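Long-range contact in N-ACETYLMURAMOYL-L-ALANINE AMIDASE CwlV (Paenibacillus polymyxa, PDB 1JWQ), which probably cleaves, through its zinc-dependent catalytic domain, the amide bond between N-acetylmuramoyl residues and L-alanine in bacterial cell-wall peptidoglycan: residues 103-117 with 163-175. Numbering follows the deposited sequence.
Sequences AFANVMHKYFAPATG and RVAQGIADGITEY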
loop_
_atom_site.group_PDB
_atom_site.type_symbol
_atom_site.label_atom_id
_atom_site.label_comp_id
_atom_site.label_asym_id
_atom_site.label_seq_id
_atom_site.Cartn_x
_atom_site.Cartn_y
_atom_site.Cartn_z
ATOM N N ALA A 103 11.061 10.598 -4.881
ATOM C CA ALA A 103 10.267 11.216 -5.941
ATOM C C ALA A 103 8.940 10.490 -6.070
ATOM O O ALA A 103 7.883 11.109 -6.162
ATOM C CB ALA A 103 11.020 11.166 -7.265
ATOM N N PHE A 104 9.006 9.166 -6.070
ATOM C CA PHE A 104 7.810 8.348 -6.179
ATOM C C PHE A 104 6.925 8.562 -4.949
ATOM O O PHE A 104 5.712 8.692 -5.071
ATOM C CB PHE A 104 8.213 6.877 -6.330
ATOM C CG PHE A 104 7.052 5.921 -6.412
ATOM C CD1 PHE A 104 5.873 6.275 -7.066
ATOM C CD2 PHE A 104 7.157 4.651 -5.863
ATOM C CE1 PHE A 104 4.813 5.363 -7.168
ATOM C CE2 PHE A 104 6.111 3.733 -5.959
ATOM C CZ PHE A 104 4.934 4.093 -6.615
ATOM N N ALA A 105 7.521 8.604 -3.762
ATOM C CA ALA A 105 6.727 8.823 -2.554
ATOM C C ALA A 105 5.983 10.157 -2.657
ATOM O O ALA A 105 4.810 10.254 -2.298
ATOM C CB ALA A 105 7.622 8.814 -1.316
ATOM N N ASN A 106 6.666 11.183 -3.156
ATOM C CA ASN A 106 6.047 12.498 -3.306
ATOM C C ASN A 106 4.857 12.445 -4.263
ATOM O O ASN A 106 3.781 12.950 -3.951
ATOM C CB ASN A 106 7.063 13.527 -3.819
ATOM C CG ASN A 106 8.120 13.874 -2.784
ATOM O OD1 ASN A 106 7.813 14.075 -1.611
ATOM N ND2 ASN A 106 9.373 13.964 -3.221
ATOM N N VAL A 107 5.048 11.838 -5.430
ATOM C CA VAL A 107 3.960 11.743 -6.397
ATOM C C VAL A 107 2.841 10.879 -5.824
ATOM O O VAL A 107 1.672 11.263 -5.855
ATOM C CB VAL A 107 4.448 11.154 -7.745
ATOM C CG1 VAL A 107 3.271 10.969 -8.708
ATOM C CG2 VAL A 107 5.486 12.087 -8.363
ATOM N N MET A 108 3.195 9.716 -5.288
ATOM C CA MET A 108 2.188 8.830 -4.713
ATOM C C MET A 108 1.350 9.548 -3.655
ATOM O O MET A 108 0.121 9.527 -3.704
ATOM C CB MET A 108 2.850 7.598 -4.087
ATOM C CG MET A 108 1.889 6.702 -3.319
ATOM S SD MET A 108 0.536 6.073 -4.346
ATOM C CE MET A 108 1.361 4.701 -5.133
ATOM N N HIS A 109 2.013 10.192 -2.704
ATOM C CA HIS A 109 1.303 10.890 -1.637
ATOM C C HIS A 109 0.362 11.961 -2.180
ATOM O O HIS A 109 -0.722 12.171 -1.646
ATOM C CB HIS A 109 2.296 11.534 -0.667
ATOM C CG HIS A 109 1.715 11.820 0.682
ATOM N ND1 HIS A 109 1.322 10.823 1.549
ATOM C CD2 HIS A 109 1.443 12.991 1.308
ATOM C CE1 HIS A 109 0.834 11.367 2.649
ATOM N NE2 HIS A 109 0.896 12.680 2.528
ATOM N N LYS A 110 0.791 12.634 -3.243
ATOM C CA LYS A 110 0.000 13.692 -3.874
ATOM C C LYS A 110 -1.409 13.223 -4.249
ATOM O O LYS A 110 -2.385 13.959 -4.087
ATOM C CB LYS A 110 0.724 14.198 -5.127
ATOM C CG LYS A 110 0.052 15.378 -5.825
ATOM C CD LYS A 110 0.807 15.773 -7.088
ATOM C CE LYS A 110 0.344 17.127 -7.621
ATOM N NZ LYS A 110 -1.134 17.208 -7.778
ATOM N N TYR A 111 -1.522 11.995 -4.740
ATOM C CA TYR A 111 -2.826 11.470 -5.143
ATOM C C TYR A 111 -3.452 10.533 -4.126
ATOM O O TYR A 111 -4.676 10.454 -3.991
ATOM C CB TYR A 111 -2.699 10.759 -6.489
ATOM C CG TYR A 111 -2.184 11.676 -7.568
ATOM C CD1 TYR A 111 -0.819 11.765 -7.843
ATOM C CD2 TYR A 111 -3.055 12.511 -8.266
ATOM C CE1 TYR A 111 -0.334 12.670 -8.787
ATOM C CE2 TYR A 111 -2.584 13.415 -9.205
ATOM C CZ TYR A 111 -1.224 13.491 -9.460
ATOM O OH TYR A 111 -0.755 14.396 -10.385
ATOM N N PHE A 112 -2.596 9.825 -3.406
ATOM C CA PHE A 112 -3.029 8.871 -2.399
ATOM C C PHE A 112 -3.628 9.528 -1.148
ATOM O O PHE A 112 -4.747 9.207 -0.742
ATOM C CB PHE A 112 -1.824 7.993 -2.034
ATOM C CG PHE A 112 -1.980 7.223 -0.760
ATOM C CD1 PHE A 112 -1.003 7.308 0.229
ATOM C CD2 PHE A 112 -3.072 6.388 -0.556
ATOM C CE1 PHE A 112 -1.111 6.572 1.401
ATOM C CE2 PHE A 112 -3.187 5.647 0.615
ATOM C CZ PHE A 112 -2.209 5.736 1.593
ATOM N N ALA A 113 -2.889 10.456 -0.550
ATOM C CA ALA A 113 -3.336 11.121 0.667
ATOM C C ALA A 113 -4.718 11.778 0.591
ATOM O O ALA A 113 -5.579 11.516 1.429
ATOM C CB ALA A 113 -2.286 12.145 1.110
ATOM N N PRO A 114 -4.948 12.646 -0.407
ATOM C CA PRO A 114 -6.258 13.300 -0.516
ATOM C C PRO A 114 -7.397 12.303 -0.699
ATOM O O PRO A 114 -8.526 12.557 -0.282
ATOM C CB PRO A 114 -6.092 14.203 -1.737
ATOM C CG PRO A 114 -4.627 14.523 -1.722
ATOM C CD PRO A 114 -4.017 13.179 -1.415
ATOM N N ALA A 115 -7.097 11.166 -1.321
ATOM C CA ALA A 115 -8.107 10.143 -1.559
ATOM C C ALA A 115 -8.632 9.503 -0.275
ATOM O O ALA A 115 -9.799 9.126 -0.209
ATOM C CB ALA A 115 -7.559 9.067 -2.501
ATOM N N THR A 116 -7.788 9.364 0.743
ATOM C CA THR A 116 -8.253 8.765 1.991
ATOM C C THR A 116 -9.138 9.754 2.743
ATOM O O THR A 116 -10.059 9.359 3.460
ATOM C CB THR A 116 -7.090 8.360 2.925
ATOM O OG1 THR A 116 -6.483 9.532 3.480
ATOM C CG2 THR A 116 -6.044 7.556 2.160
ATOM N N GLY A 117 -8.852 11.041 2.570
ATOM C CA GLY A 117 -9.626 12.065 3.248
ATOM C C GLY A 117 -9.359 12.056 4.741
ATOM O O GLY A 117 -10.035 12.744 5.503
ATOM N N ARG A 163 -12.173 4.562 -3.649
ATOM C CA ARG A 163 -11.653 5.907 -3.835
ATOM C C ARG A 163 -10.139 5.930 -3.617
ATOM O O ARG A 163 -9.387 6.521 -4.396
ATOM C CB ARG A 163 -12.332 6.849 -2.846
ATOM C CG ARG A 163 -11.937 8.294 -2.998
ATOM C CD ARG A 163 -12.173 9.028 -1.701
ATOM N NE ARG A 163 -13.403 8.604 -1.039
ATOM C CZ ARG A 163 -13.564 8.612 0.279
ATOM N NH1 ARG A 163 -12.570 9.012 1.062
ATOM N NH2 ARG A 163 -14.723 8.249 0.810
ATOM N N VAL A 164 -9.702 5.273 -2.549
ATOM C CA VAL A 164 -8.288 5.212 -2.207
ATOM C C VAL A 164 -7.515 4.381 -3.221
ATOM O O VAL A 164 -6.396 4.730 -3.587
ATOM C CB VAL A 164 -8.099 4.628 -0.792
ATOM C CG1 VAL A 164 -6.618 4.434 -0.491
ATOM C CG2 VAL A 164 -8.719 5.573 0.232
ATOM N N ALA A 165 -8.120 3.288 -3.679
ATOM C CA ALA A 165 -7.478 2.430 -4.665
ATOM C C ALA A 165 -7.216 3.238 -5.929
ATOM O O ALA A 165 -6.185 3.074 -6.583
ATOM C CB ALA A 165 -8.365 1.225 -4.983
ATOM N N GLN A 166 -8.155 4.110 -6.278
ATOM C CA GLN A 166 -7.978 4.930 -7.469
ATOM C C GLN A 166 -6.851 5.923 -7.234
ATOM O O GLN A 166 -6.070 6.210 -8.138
ATOM C CB GLN A 166 -9.261 5.690 -7.811
ATOM C CG GLN A 166 -9.141 6.525 -9.081
ATOM C CD GLN A 166 -8.918 5.676 -10.323
ATOM O OE1 GLN A 166 -9.746 4.830 -10.669
ATOM N NE2 GLN A 166 -7.797 5.897 -11.001
ATOM N N GLY A 167 -6.773 6.445 -6.014
ATOM C CA GLY A 167 -5.725 7.393 -5.683
ATOM C C GLY A 167 -4.360 6.736 -5.783
ATOM O O GLY A 167 -3.414 7.319 -6.315
ATOM N N ILE A 168 -4.255 5.516 -5.269
ATOM C CA ILE A 168 -2.998 4.777 -5.319
ATOM C C ILE A 168 -2.644 4.488 -6.776
ATOM O O ILE A 168 -1.489 4.627 -7.192
ATOM C CB ILE A 168 -3.112 3.460 -4.514
ATOM C CG1 ILE A 168 -3.306 3.795 -3.031
ATOM C CG2 ILE A 168 -1.874 2.604 -4.714
ATOM C CD1 ILE A 168 -3.510 2.575 -2.131
ATOM N N ALA A 169 -3.648 4.102 -7.556
ATOM C CA ALA A 169 -3.437 3.819 -8.968
ATOM C C ALA A 169 -2.921 5.074 -9.671
ATOM O O ALA A 169 -1.997 5.001 -10.472
ATOM C CB ALA A 169 -4.745 3.341 -9.612
ATOM N N ASP A 170 -3.517 6.224 -9.366
ATOM C CA ASP A 170 -3.090 7.479 -9.982
ATOM C C ASP A 170 -1.633 7.783 -9.629
ATOM O O ASP A 170 -0.857 8.211 -10.480
ATOM C CB ASP A 170 -3.985 8.636 -9.529
ATOM C CG ASP A 170 -5.371 8.583 -10.147
ATOM O OD1 ASP A 170 -6.245 9.358 -9.707
ATOM O OD2 ASP A 170 -5.587 7.773 -11.070
ATOM N N GLY A 171 -1.266 7.559 -8.372
ATOM C CA GLY A 171 0.104 7.807 -7.957
ATOM C C GLY A 171 1.083 7.035 -8.824
ATOM O O GLY A 171 2.119 7.556 -9.236
ATOM N N ILE A 172 0.747 5.782 -9.112
ATOM C CA ILE A 172 1.597 4.925 -9.934
ATOM C C ILE A 172 1.576 5.363 -11.392
ATOM O O ILE A 172 2.620 5.480 -12.037
ATOM C CB ILE A 172 1.130 3.459 -9.844
ATOM C CG1 ILE A 172 1.381 2.937 -8.426
ATOM C CG2 ILE A 172 1.850 2.609 -10.886
ATOM C CD1 ILE A 172 0.627 1.662 -8.091
ATOM N N THR A 173 0.376 5.608 -11.902
ATOM C CA THR A 173 0.202 6.032 -13.283
ATOM C C THR A 173 0.907 7.355 -13.555
ATOM O O THR A 173 1.593 7.505 -14.566
ATOM C CB THR A 173 -1.286 6.182 -13.615
ATOM O OG1 THR A 173 -1.943 4.930 -13.391
ATOM C CG2 THR A 173 -1.472 6.597 -15.070
ATOM N N GLU A 174 0.733 8.313 -12.652
ATOM C CA GLU A 174 1.357 9.619 -12.813
ATOM C C GLU A 174 2.873 9.523 -12.741
ATOM O O GLU A 174 3.570 10.105 -13.565
ATOM C CB GLU A 174 0.858 10.590 -11.739
ATOM C CG GLU A 174 -0.607 10.975 -11.859
ATOM C CD GLU A 174 -0.877 11.957 -12.986
ATOM O OE1 GLU A 174 0.092 12.478 -13.581
ATOM O OE2 GLU A 174 -2.066 12.218 -13.263
ATOM N N TYR A 175 3.385 8.786 -11.759
ATOM C CA TYR A 175 4.830 8.652 -11.610
ATOM C C TYR A 175 5.473 7.972 -12.809
ATOM O O TYR A 175 6.528 8.398 -13.282
ATOM C CB TYR A 175 5.188 7.857 -10.351
ATOM C CG TYR A 175 6.685 7.768 -10.140
ATOM C CD1 TYR A 175 7.419 8.892 -9.761
ATOM C CD2 TYR A 175 7.375 6.577 -10.368
ATOM C CE1 TYR A 175 8.808 8.836 -9.617
ATOM C CE2 TYR A 175 8.765 6.508 -10.229
ATOM C CZ TYR A 175 9.471 7.643 -9.852
ATOM O OH TYR A 175 10.839 7.584 -9.711
HETATM O O HOH W 1 11.269 7.744 -7.027
#
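Phe104 meets Tyr175 where the nearly antiparallel helices 103-116 and 163-175 (axes at 166°) begin their contact: its CB lies over the centre of the tyrosine ring, 3.8 Å from the centroid, while a water joins Phe104 N to Tyr175 OH. With CG anti to the backbone N (chi1 -177°), the Tyr175 ring lies alongside the start of helix 103-116, and Val107 CG2 meets its edge. Met108 bends at chi2 and chi3, bringing CE to 3.7 Å from Ile172 CG1, and its CA comes within 4.0 Å of Gly171 CA. Tyr111 is a knob among Gly167, Asp170, Gly171 and Glu174; Glu174 CG sits over one ring face, 3.9 Å from the centroid, and OE1 salt-bridges Lys179. Were Tyr111 an alanine, the Glu174 methylene would probably lose the ring face it rests on and a gap open beside Asp170. Phe112 runs alongside Ile168, with Phe112 CD2 3.6 Å from Ile168 CG1, and turns an edge to Val164 CG1. Ala115 CB packs 4.0 Å from Gly167 CA, close because Gly167 carries no side chain. Phe104, Met108 and Phe112 rest on strand 138-145 and Tyr175 on strand 75-82, so both helices lie against the mixed sheet of this open alpha-beta-alpha amidase domain.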